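Local atomic coordinates of GCN5-related N-acetyltransferase:Aminotransferase, class-II (Rhodopseudomonas palustris, PDB entry 2FIW), a protein that probably transfers an acetyl group from acetyl coenzyme A to an amine substrate. Residues L63-T68 with I104-K109. Residues are numbered along the deposited sequence; the frame is centred on the assembly and turned at random.
Sequences LTLIAT and IDALEK. With SO4 (sulfate ion), chain B.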
loop_
_atom_site.group_PDB
_atom_site.type_symbol
_atom_site.label_atom_id
_atom_site.label_comp_id
_atom_site.label_asym_id
_atom_site.label_seq_id
_atom_site.Cartn_x
_atom_site.Cartn_y
_atom_site.Cartn_z
ATOM N N LEU A 63 -4.644 -11.016 -0.739
ATOM C CA LEU A 63 -5.956 -10.384 -0.928
ATOM C C LEU A 63 -5.755 -8.932 -1.351
ATOM O O LEU A 63 -5.464 -8.071 -0.528
ATOM C CB LEU A 63 -6.849 -10.509 0.317
ATOM C CG LEU A 63 -7.078 -11.882 0.973
ATOM C CD1 LEU A 63 -8.148 -11.745 2.056
ATOM C CD2 LEU A 63 -7.498 -12.972 -0.028
ATOM N N THR A 64 -5.900 -8.692 -2.651
ATOM C CA THR A 64 -5.519 -7.435 -3.284
ATOM C C THR A 64 -6.738 -6.742 -3.876
ATOM O O THR A 64 -7.452 -7.305 -4.702
ATOM C CB THR A 64 -4.427 -7.662 -4.402
ATOM O OG1 THR A 64 -3.351 -8.417 -3.859
ATOM C CG2 THR A 64 -3.878 -6.339 -4.940
ATOM N N LEU A 65 -6.957 -5.510 -3.436
ATOM C CA LEU A 65 -8.091 -4.712 -3.864
ATOM C C LEU A 65 -7.597 -3.537 -4.683
ATOM O O LEU A 65 -6.544 -2.978 -4.388
ATOM C CB LEU A 65 -8.878 -4.205 -2.641
ATOM C CG LEU A 65 -9.715 -5.206 -1.816
ATOM C CD1 LEU A 65 -10.078 -4.639 -0.433
ATOM C CD2 LEU A 65 -10.969 -5.607 -2.607
ATOM N N ILE A 66 -8.372 -3.167 -5.699
ATOM C CA ILE A 66 -8.075 -2.031 -6.546
ATOM C C ILE A 66 -9.126 -0.943 -6.358
ATOM O O ILE A 66 -10.319 -1.206 -6.476
ATOM C CB ILE A 66 -8.012 -2.450 -8.018
ATOM C CG1 ILE A 66 -6.787 -3.335 -8.246
ATOM C CG2 ILE A 66 -7.973 -1.219 -8.935
ATOM C CD1 ILE A 66 -6.559 -3.688 -9.671
ATOM N N ALA A 67 -8.676 0.276 -6.053
ATOM C CA ALA A 67 -9.571 1.427 -5.946
ATOM C C ALA A 67 -9.744 2.065 -7.317
ATOM O O ALA A 67 -8.762 2.309 -8.034
ATOM C CB ALA A 67 -9.056 2.430 -4.948
ATOM N N THR A 68 -11.001 2.316 -7.683
ATOM C CA THR A 68 -11.329 2.970 -8.950
ATOM C C THR A 68 -12.037 4.322 -8.745
ATOM O O THR A 68 -12.705 4.546 -7.733
ATOM C CB THR A 68 -12.118 2.026 -9.937
ATOM O OG1 THR A 68 -13.065 1.234 -9.216
ATOM C CG2 THR A 68 -11.197 1.074 -10.626
ATOM N N ILE A 104 -7.586 0.825 3.072
ATOM C CA ILE A 104 -7.156 0.260 4.352
ATOM C C ILE A 104 -8.326 -0.176 5.236
ATOM O O ILE A 104 -8.251 -1.225 5.851
ATOM C CB ILE A 104 -6.140 1.167 5.098
ATOM C CG1 ILE A 104 -4.869 1.321 4.274
ATOM C CG2 ILE A 104 -5.757 0.582 6.451
ATOM C CD1 ILE A 104 -4.364 0.015 3.647
ATOM N N ASP A 105 -9.403 0.605 5.278
ATOM C CA ASP A 105 -10.642 0.170 5.925
ATOM C C ASP A 105 -11.115 -1.200 5.396
ATOM O O ASP A 105 -11.527 -2.068 6.170
ATOM C CB ASP A 105 -11.748 1.203 5.695
ATOM C CG ASP A 105 -11.528 2.520 6.464
ATOM O OD1 ASP A 105 -10.682 2.579 7.400
ATOM O OD2 ASP A 105 -12.215 3.508 6.112
ATOM N N ALA A 106 -11.061 -1.387 4.077
ATOM C CA ALA A 106 -11.453 -2.670 3.468
ATOM C C ALA A 106 -10.573 -3.821 3.927
ATOM O O ALA A 106 -11.082 -4.903 4.220
ATOM C CB ALA A 106 -11.487 -2.578 1.959
ATOM N N LEU A 107 -9.264 -3.570 4.030
ATOM C CA LEU A 107 -8.317 -4.572 4.509
ATOM C C LEU A 107 -8.518 -4.937 5.986
ATOM O O LEU A 107 -8.412 -6.107 6.356
ATOM C CB LEU A 107 -6.870 -4.155 4.239
ATOM C CG LEU A 107 -6.376 -4.019 2.784
ATOM C CD1 LEU A 107 -4.858 -3.953 2.768
ATOM C CD2 LEU A 107 -6.866 -5.139 1.864
ATOM N N GLU A 108 -8.818 -3.951 6.823
ATOM C CA GLU A 108 -9.134 -4.226 8.235
ATOM C C GLU A 108 -10.438 -5.020 8.432
ATOM O O GLU A 108 -10.495 -5.890 9.288
ATOM C CB GLU A 108 -9.152 -2.934 9.045
ATOM C CG GLU A 108 -7.874 -2.153 8.866
ATOM C CD GLU A 108 -7.826 -0.834 9.606
ATOM O OE1 GLU A 108 -8.861 -0.391 10.170
ATOM O OE2 GLU A 108 -6.724 -0.241 9.616
ATOM N N LYS A 109 -11.471 -4.722 7.646
ATOM C CA LYS A 109 -12.735 -5.476 7.686
ATOM C C LYS A 109 -12.464 -6.928 7.281
ATOM O O LYS A 109 -12.886 -7.858 7.967
ATOM C CB LYS A 109 -13.768 -4.827 6.747
ATOM C CG LYS A 109 -15.139 -5.511 6.641
ATOM C CD LYS A 109 -16.050 -4.663 5.727
ATOM C CE LYS A 109 -17.482 -5.208 5.595
ATOM N NZ LYS A 109 -18.417 -4.765 6.691
HETATM S S SO4 B . -15.665 3.798 -10.082
HETATM O O1 SO4 B . -14.766 2.872 -9.414
HETATM O O2 SO4 B . -16.188 4.740 -9.075
HETATM O O3 SO4 B . -14.906 4.567 -11.039
HETATM O O4 SO4 B . -16.665 3.030 -10.832
#
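The flat group that meets a side chain here is the peptide of Leu63: its carbonyl O lies 4.0 Å from Leu107 CD2. The methyl sits beyond the oxygen, neither flat over the face nor in the plane but about 2.3 Å out of it, with C-O···CD2 near 146°. This is helix-on-sheet packing in the GNAT fold, strand 63-69 of the mixed sheet lying beneath helix 99-112. The two segments run roughly antiparallel, at 151°, with their axes 9.7 Å apart, and the side-chain contact between them is apolar.

Alternation along the strand turns Leu63 and Leu65 toward the helix and Thr64 away from it. Leu suits position 65, whose branch alone reaches across to 104-109; Leu63 meets Leu107 through its backbone O and turns its side chain to Leu110 and Arg114 at the rim. Thr64 uses its hydroxyl on the other face, bonded to Leu59 O and Ser78 OG. The helix answers with one apolar flank, in which Leu103 also touches Leu65. Ala106 points toward the strand, and its short methyl lets Leu65 CD1 come close to the helix backbone; Leu107 leaves the helix at a slant and brings its branch back toward the sheet, where it also meets Ala77. Glu108 faces elsewhere, its carboxylate bridged to Lys158 and bonded to Tyr136 OH. Bound acetyl coenzyme A is about 9 Å from the Leu107 side chain, and the packing is partly buried.

Leu65 carries the contact. Its CG stands anti to the carbonyl carbon, beside the backbone N (chi1 -72°), which places CD1 at Ala106 and Leu107, and its side chain slides past that of Leu107 in the opposite direction. One methyl, CD1, does both jobs: it lies 4.0 Å from Leu107 CD2 and presses to 3.5 Å from Ala106 CB.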